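Local coordinates for protein peptidase M3B, oligoendopeptidase F (Enterococcus faecium, PDB 2QR4) that probably hydrolyses peptide bonds in short peptides as a zinc-dependent oligoendopeptidase of the M3 family, at residues M371-S374 and V375-F379; L395-I398 and A399-N403; L407-Y410 and L411-E415. One frame throughout, in Å; residues are numbered along the deposited sequence.

Contact 1 (M371-S374 and V375-F379); sequences MGHS and VHSYF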
loop_
_atom_site.group_PDB
_atom_site.type_symbol
_atom_site.label_atom_id
_atom_site.label_comp_id
_atom_site.label_asym_id
_atom_site.label_seq_id
_atom_site.Cartn_x
_atom_site.Cartn_y
_atom_site.Cartn_z
HETATM N N MSE A 371 -12.809 -32.839 -20.386
HETATM C CA MSE A 371 -14.117 -33.474 -20.481
HETATM C C MSE A 371 -14.875 -33.281 -19.177
HETATM O O MSE A 371 -16.075 -33.026 -19.178
HETATM C CB MSE A 371 -13.973 -34.964 -20.782
HETATM C CG MSE A 371 -13.106 -35.263 -21.991
HETATM SE SE MSE A 371 -12.945 -37.169 -22.375
HETATM C CE MSE A 371 -14.702 -37.452 -23.201
ATOM N N GLY A 372 -14.157 -33.395 -18.066
ATOM C CA GLY A 372 -14.747 -33.229 -16.746
ATOM C C GLY A 372 -15.336 -31.853 -16.535
ATOM O O GLY A 372 -16.461 -31.725 -16.059
ATOM N N HIS A 373 -14.571 -30.821 -16.880
ATOM C CA HIS A 373 -15.041 -29.446 -16.773
ATOM C C HIS A 373 -16.181 -29.223 -17.762
ATOM O O HIS A 373 -17.130 -28.478 -17.489
ATOM C CB HIS A 373 -13.891 -28.463 -17.033
ATOM C CG HIS A 373 -14.262 -27.314 -17.920
ATOM N ND1 HIS A 373 -14.070 -27.336 -19.286
ATOM C CD2 HIS A 373 -14.819 -26.110 -17.639
ATOM C CE1 HIS A 373 -14.491 -26.198 -19.808
ATOM N NE2 HIS A 373 -14.951 -25.437 -18.829
ATOM N N SER A 374 -16.080 -29.894 -18.905
ATOM C CA SER A 374 -17.063 -29.771 -19.970
ATOM C C SER A 374 -18.422 -30.343 -19.565
ATOM O O SER A 374 -19.464 -29.770 -19.893
ATOM C CB SER A 374 -16.547 -30.440 -21.241
ATOM O OG SER A 374 -17.473 -30.307 -22.296
ATOM N N VAL A 375 -18.412 -31.462 -18.842
ATOM C CA VAL A 375 -19.660 -32.067 -18.364
ATOM C C VAL A 375 -20.252 -31.285 -17.192
ATOM O O VAL A 375 -21.470 -31.158 -17.070
ATOM C CB VAL A 375 -19.483 -33.549 -17.975
ATOM C CG1 VAL A 375 -20.649 -34.017 -17.119
ATOM C CG2 VAL A 375 -19.347 -34.418 -19.224
ATOM N N HIS A 376 -19.386 -30.750 -16.338
ATOM C CA HIS A 376 -19.827 -29.883 -15.252
ATOM C C HIS A 376 -20.422 -28.576 -15.781
ATOM O O HIS A 376 -21.386 -28.062 -15.217
ATOM C CB HIS A 376 -18.666 -29.591 -14.296
ATOM C CG HIS A 376 -19.059 -28.809 -13.080
ATOM N ND1 HIS A 376 -19.074 -27.430 -13.053
ATOM C CD2 HIS A 376 -19.438 -29.214 -11.844
ATOM C CE1 HIS A 376 -19.451 -27.020 -11.855
ATOM N NE2 HIS A 376 -19.679 -28.082 -11.104
ATOM N N SER A 377 -19.845 -28.044 -16.860
ATOM C CA SER A 377 -20.349 -26.817 -17.494
ATOM C C SER A 377 -21.745 -27.029 -18.062
ATOM O O SER A 377 -22.574 -26.123 -18.062
ATOM C CB SER A 377 -19.417 -26.350 -18.620
ATOM O OG SER A 377 -18.177 -25.882 -18.120
ATOM N N TYR A 378 -21.989 -28.241 -18.548
ATOM C CA TYR A 378 -23.259 -28.606 -19.155
ATOM C C TYR A 378 -24.431 -28.392 -18.194
ATOM O O TYR A 378 -25.558 -28.147 -18.628
ATOM C CB TYR A 378 -23.195 -30.064 -19.627
ATOM C CG TYR A 378 -24.347 -30.510 -20.500
ATOM C CD1 TYR A 378 -24.383 -30.195 -21.855
ATOM C CD2 TYR A 378 -25.393 -31.260 -19.975
ATOM C CE1 TYR A 378 -25.435 -30.603 -22.656
ATOM C CE2 TYR A 378 -26.449 -31.672 -20.770
ATOM C CZ TYR A 378 -26.463 -31.343 -22.107
ATOM O OH TYR A 378 -27.506 -31.756 -22.896
ATOM N N PHE A 379 -24.163 -28.462 -16.891
ATOM C CA PHE A 379 -25.225 -28.349 -15.889
ATOM C C PHE A 379 -25.331 -26.971 -15.240
ATOM O O PHE A 379 -26.369 -26.633 -14.671
ATOM C CB PHE A 379 -25.074 -29.423 -14.810
ATOM C CG PHE A 379 -25.356 -30.816 -15.299
ATOM C CD1 PHE A 379 -26.643 -31.192 -15.660
ATOM C CD2 PHE A 379 -24.336 -31.753 -15.396
ATOM C CE1 PHE A 379 -26.907 -32.477 -16.114
ATOM C CE2 PHE A 379 -24.591 -33.040 -15.847
ATOM C CZ PHE A 379 -25.881 -33.403 -16.207
#
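Ser377 sets its hydroxyl beside the imidazole of His373, one helical turn earlier, with OG 3.4 Å from ring carbon CD2. The approach is oblique to the ring, and the same OG bonds to the backbone behind it, donating to His373 O over 2.9 Å. The main-chain bond of the turn uses that acceptor too: Ser377 N reaches His373 O at 2.8 Å. The two donors come from opposite faces of the carbonyl plane, OG standing 37° out of it. The first torsion of Ser377 (chi1 -69°) puts OG beside the serine's own N, where it can reach His373 O as a second donor.

His373 is the final histidine of the sequence His-Glu-Met-Gly-His, the HExxH signature of zinc peptidases, and is probably a metal ligand as in other M3 enzymes. Ser377 thus lies one turn beyond the signature, where its hydroxyl flanks the imidazole. On another side of the helix, Val375 N donates to Met371 O at 2.8 Å, and CG2 of Val375 packs against the same oxygen at 3.6 Å. Met371, present as selenomethionine, extends elsewhere, onto Ala305 and Leu306 of helix 302-308.

His376 N closes the next turn onto Gly372 O over 3.1 Å, with CB resting 3.5 Å from that oxygen. The CG of His376 is anti to the backbone N (chi1 -175°), a torsion that carries the imidazole clear of residues 371-374. It packs instead on Ala396 and Ala399 of helix 394-414 and on Tyr533.

Contact 2 (L395-I398 and A399-N403); sequences LAEI and ASTTN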
loop_
_atom_site.group_PDB
_atom_site.type_symbol
_atom_site.label_atom_id
_atom_site.label_comp_id
_atom_site.label_asym_id
_atom_site.label_seq_id
_atom_site.Cartn_x
_atom_site.Cartn_y
_atom_site.Cartn_z
ATOM N N LEU A 395 -15.435 -26.096 -6.935
ATOM C CA LEU A 395 -16.464 -27.102 -7.126
ATOM C C LEU A 395 -16.378 -27.676 -8.537
ATOM O O LEU A 395 -16.657 -28.855 -8.757
ATOM C CB LEU A 395 -17.838 -26.478 -6.874
ATOM C CG LEU A 395 -18.877 -27.241 -6.057
ATOM C CD1 LEU A 395 -18.250 -28.321 -5.174
ATOM C CD2 LEU A 395 -19.674 -26.252 -5.232
ATOM N N ALA A 396 -15.974 -26.839 -9.489
ATOM C CA ALA A 396 -15.815 -27.269 -10.876
ATOM C C ALA A 396 -14.490 -28.000 -11.084
ATOM O O ALA A 396 -14.373 -28.849 -11.973
ATOM C CB ALA A 396 -15.924 -26.078 -11.822
ATOM N N GLU A 397 -13.502 -27.663 -10.257
ATOM C CA GLU A 397 -12.188 -28.290 -10.314
ATOM C C GLU A 397 -12.252 -29.751 -9.888
ATOM O O GLU A 397 -11.454 -30.576 -10.327
ATOM C CB GLU A 397 -11.213 -27.539 -9.409
ATOM C CG GLU A 397 -9.759 -27.697 -9.806
ATOM C CD GLU A 397 -9.476 -27.149 -11.192
ATOM O OE1 GLU A 397 -10.348 -26.451 -11.752
ATOM O OE2 GLU A 397 -8.380 -27.415 -11.724
ATOM N N ILE A 398 -13.207 -30.060 -9.021
ATOM C CA ILE A 398 -13.414 -31.418 -8.544
ATOM C C ILE A 398 -13.815 -32.349 -9.677
ATOM O O ILE A 398 -13.345 -33.484 -9.742
ATOM C CB ILE A 398 -14.487 -31.470 -7.443
ATOM C CG1 ILE A 398 -13.896 -31.018 -6.113
ATOM C CG2 ILE A 398 -15.041 -32.872 -7.298
ATOM C CD1 ILE A 398 -14.940 -30.606 -5.106
ATOM N N ALA A 399 -14.675 -31.870 -10.572
ATOM C CA ALA A 399 -15.182 -32.706 -11.664
ATOM C C ALA A 399 -14.070 -33.051 -12.642
ATOM O O ALA A 399 -14.149 -34.037 -13.367
ATOM C CB ALA A 399 -16.324 -32.019 -12.386
ATOM N N SER A 400 -13.034 -32.224 -12.638
ATOM C CA SER A 400 -11.882 -32.399 -13.494
ATOM C C SER A 400 -10.887 -33.361 -12.868
ATOM O O SER A 400 -10.455 -34.324 -13.502
ATOM C CB SER A 400 -11.208 -31.044 -13.730
ATOM O OG SER A 400 -11.950 -30.282 -14.669
ATOM N N THR A 401 -10.524 -33.085 -11.621
ATOM C CA THR A 401 -9.568 -33.905 -10.886
ATOM C C THR A 401 -10.107 -35.322 -10.700
ATOM O O THR A 401 -9.352 -36.283 -10.775
ATOM C CB THR A 401 -9.255 -33.269 -9.527
ATOM O OG1 THR A 401 -8.972 -31.881 -9.723
ATOM C CG2 THR A 401 -8.053 -33.933 -8.843
ATOM N N THR A 402 -11.414 -35.451 -10.482
ATOM C CA THR A 402 -12.013 -36.756 -10.279
ATOM C C THR A 402 -11.772 -37.589 -11.522
ATOM O O THR A 402 -11.404 -38.762 -11.430
ATOM C CB THR A 402 -13.527 -36.654 -10.008
ATOM O OG1 THR A 402 -13.754 -35.808 -8.882
ATOM C CG2 THR A 402 -14.127 -38.019 -9.710
ATOM N N ASN A 403 -11.983 -36.976 -12.684
ATOM C CA ASN A 403 -11.761 -37.647 -13.964
ATOM C C ASN A 403 -10.309 -38.112 -14.141
ATOM O O ASN A 403 -10.059 -39.239 -14.548
ATOM C CB ASN A 403 -12.195 -36.737 -15.117
ATOM C CG ASN A 403 -13.706 -36.765 -15.349
ATOM O OD1 ASN A 403 -14.447 -37.437 -14.635
ATOM N ND2 ASN A 403 -14.160 -36.045 -16.365
#
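Helical pairing across residues 395-403 is uneven: Leu395 O and Ala399 N stand 4.0 Å apart, too far for a hydrogen bond, whereas Thr401 N donates to Glu397 O at 3.0 Å in a nearly straight bond of 172°. At the looser end, Ala399 N makes a weak bond to Ala396 O, three residues back, and Leu395 O is taken by the hydroxyl of Tyr533. This segment belongs to the helix that follows the HExxH helix. By analogy with M3 relatives, in which a glutamate on that next helix completes the zinc site, Glu397 is probably the third metal ligand; its side chain touches His369 of the signature.

Two consecutive threonines fold their hydroxyls back onto the preceding turn. Thr401 OG1 donates to Glu397 O over 2.9 Å, lying 37° above the carbonyl plane, so this oxygen accepts from both the N and the hydroxyl of Thr401, with Ser400 N adding a weak bond. Both threonines hold OG1 beside their own backbone N, the position from which it can reach a carbonyl four residues earlier. Thr402 repeats the pattern on Ile398 O: its N bonds there at 2.9 Å, and OG1 approaches from the opposite face of the carbonyl plane. The distance from Thr402 OG1 to Ile398 O, 2.5 Å, is unusually short, and its exact length is doubtful.

Ser400 uses its hydroxyl differently, on His369 O, a hydrogen bond that ties helix 394-414 to helix 361-379. Ile398 and Thr402 also touch through their side chains, which cross obliquely, the CG2 methyl of Ile398 lying 3.6 Å from Thr402 OG1.

Contact 3 (L407-Y410 and L411-E415); sequences LTEY and LLETE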
loop_
_atom_site.group_PDB
_atom_site.type_symbol
_atom_site.label_atom_id
_atom_site.label_comp_id
_atom_site.label_asym_id
_atom_site.label_seq_id
_atom_site.Cartn_x
_atom_site.Cartn_y
_atom_site.Cartn_z
ATOM N N LEU A 407 -8.796 -41.869 -14.626
ATOM C CA LEU A 407 -7.862 -42.279 -15.687
ATOM C C LEU A 407 -6.563 -42.860 -15.125
ATOM O O LEU A 407 -6.040 -43.843 -15.651
ATOM C CB LEU A 407 -7.533 -41.116 -16.621
ATOM C CG LEU A 407 -6.272 -41.358 -17.455
ATOM C CD1 LEU A 407 -6.562 -42.307 -18.618
ATOM C CD2 LEU A 407 -5.690 -40.053 -17.949
ATOM N N THR A 408 -6.040 -42.250 -14.064
ATOM C CA THR A 408 -4.863 -42.805 -13.394
ATOM C C THR A 408 -5.094 -44.240 -12.934
ATOM O O THR A 408 -4.297 -45.129 -13.219
ATOM C CB THR A 408 -4.465 -41.988 -12.180
ATOM O OG1 THR A 408 -4.103 -40.666 -12.597
ATOM C CG2 THR A 408 -3.291 -42.657 -11.463
ATOM N N GLU A 409 -6.189 -44.466 -12.221
ATOM C CA GLU A 409 -6.496 -45.806 -11.761
ATOM C C GLU A 409 -6.624 -46.745 -12.943
ATOM O O GLU A 409 -6.102 -47.862 -12.914
ATOM C CB GLU A 409 -7.785 -45.829 -10.930
ATOM C CG GLU A 409 -8.194 -47.227 -10.446
ATOM C CD GLU A 409 -7.153 -47.848 -9.520
ATOM O OE1 GLU A 409 -6.443 -47.094 -8.829
ATOM O OE2 GLU A 409 -7.040 -49.088 -9.477
ATOM N N TYR A 410 -7.327 -46.307 -13.984
ATOM C CA TYR A 410 -7.523 -47.171 -15.152
ATOM C C TYR A 410 -6.186 -47.607 -15.766
ATOM O O TYR A 410 -6.018 -48.772 -16.125
ATOM C CB TYR A 410 -8.405 -46.497 -16.210
ATOM C CG TYR A 410 -8.506 -47.299 -17.480
ATOM C CD1 TYR A 410 -9.240 -48.470 -17.519
ATOM C CD2 TYR A 410 -7.849 -46.898 -18.634
ATOM C CE1 TYR A 410 -9.323 -49.215 -18.667
ATOM C CE2 TYR A 410 -7.924 -47.636 -19.780
ATOM C CZ TYR A 410 -8.660 -48.799 -19.795
ATOM O OH TYR A 410 -8.751 -49.553 -20.950
ATOM N N LEU A 411 -5.250 -46.667 -15.889
ATOM C CA LEU A 411 -3.928 -46.940 -16.452
ATOM C C LEU A 411 -3.186 -47.968 -15.593
ATOM O O LEU A 411 -2.621 -48.927 -16.109
ATOM C CB LEU A 411 -3.101 -45.634 -16.570
ATOM C CG LEU A 411 -3.520 -44.631 -17.663
ATOM C CD1 LEU A 411 -2.727 -43.326 -17.606
ATOM C CD2 LEU A 411 -3.424 -45.239 -19.062
ATOM N N LEU A 412 -3.209 -47.759 -14.281
ATOM C CA LEU A 412 -2.541 -48.636 -13.314
ATOM C C LEU A 412 -3.157 -50.028 -13.261
ATOM O O LEU A 412 -2.524 -50.978 -12.788
ATOM C CB LEU A 412 -2.567 -48.001 -11.920
ATOM C CG LEU A 412 -1.398 -47.125 -11.407
ATOM C CD1 LEU A 412 -0.447 -46.619 -12.471
ATOM C CD2 LEU A 412 -1.872 -45.989 -10.519
ATOM N N GLU A 413 -4.390 -50.165 -13.745
ATOM C CA GLU A 413 -4.990 -51.496 -13.805
ATOM C C GLU A 413 -4.768 -52.169 -15.154
ATOM O O GLU A 413 -5.096 -53.333 -15.310
ATOM C CB GLU A 413 -6.487 -51.470 -13.471
ATOM C CG GLU A 413 -6.821 -50.835 -12.128
ATOM C CD GLU A 413 -8.323 -50.844 -11.819
ATOM O OE1 GLU A 413 -8.724 -50.360 -10.739
ATOM O OE2 GLU A 413 -9.104 -51.339 -12.653
ATOM N N THR A 414 -4.218 -51.453 -16.134
ATOM C CA THR A 414 -4.068 -52.053 -17.481
ATOM C C THR A 414 -2.646 -52.055 -18.032
ATOM O O THR A 414 -2.282 -52.938 -18.782
ATOM C CB THR A 414 -4.960 -51.369 -18.535
ATOM O OG1 THR A 414 -4.631 -49.971 -18.605
ATOM C CG2 THR A 414 -6.433 -51.552 -18.198
ATOM N N GLU A 415 -1.861 -51.050 -17.677
ATOM C CA GLU A 415 -0.485 -50.941 -18.146
ATOM C C GLU A 415 0.417 -51.985 -17.513
ATOM O O GLU A 415 0.415 -52.172 -16.300
ATOM C CB GLU A 415 0.058 -49.544 -17.843
ATOM C CG GLU A 415 -0.611 -48.475 -18.673
ATOM C CD GLU A 415 -0.545 -48.785 -20.161
ATOM O OE1 GLU A 415 0.379 -49.524 -20.585
ATOM O OE2 GLU A 415 -1.417 -48.289 -20.904
#
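Glu409 and Glu413 bring their carboxylates together with planes turned 73° apart, and OE2 of Glu409 lies 2.5 Å from OE1 of Glu413. So close an approach of two acid oxygens suggests that one group holds a proton. The chains get there differently: Glu409 bends at chi2 (62°), while Glu413 runs extended beyond CG. Arg569 forms a salt bridge with the other oxygen of Glu409, OE1, and would offset part of the negative charge.

Tyr410 meets Thr414 over one ring face. CG2 of Thr414 sits 4.1 Å from the centroid of the Tyr410 ring and 27° off its normal, a CH-pi contact. The same threonine bonds to the main chain, OG1 donating to Tyr410 O at 3.1 Å, so methyl and hydroxyl engage one residue by separate routes.

The other two pairs meet through carbon atoms. Leu407 CD1 reaches Leu411 CG at 3.9 Å, the side chains meeting at a slant, whereas Thr408 and Leu412 lie side by side and point the same way, with CG2 of Thr408 3.7 Å from CD2 of Leu412; Thr408 OG1 turns to Glu404 O. Beneath these two pairs the main chain makes i to i+4 bonds: Leu411 N to Leu407 O at 2.9 Å and Leu412 N to Thr408 O at 3.0 Å.

All four pairs are spaced by four residues, and neighbouring helices meet them on several sides. Leu407 and Leu411 pack on Phe365 of helix 361-379, Leu412 on Val424 and Leu425 of helix 418-454, and Tyr410 on Lys304 and Ala308 of helix 302-308.

From the N terminus the three contacts follow in series, and none nests in or crosses another; each is a local contact between successive turns of one helix, contact 3 running on into the loop after it, and none closes a long loop. Contact 1 lies at the C-terminal end of helix 361-379. After an unmodelled stretch, 381-392, helix 394-414 carries contact 2 near its start and contact 3 at its far end, their centres 18 Å apart. Contacts 1 and 2 touch, with centres 9 Å apart: His373 N is 3.5 Å from Ser400 OG, packing the HExxH helix against the next one. Contact 3 stays about 9 Å from contact 1 between nearest atoms, yet Phe365, earlier on helix 361-379, packs against it.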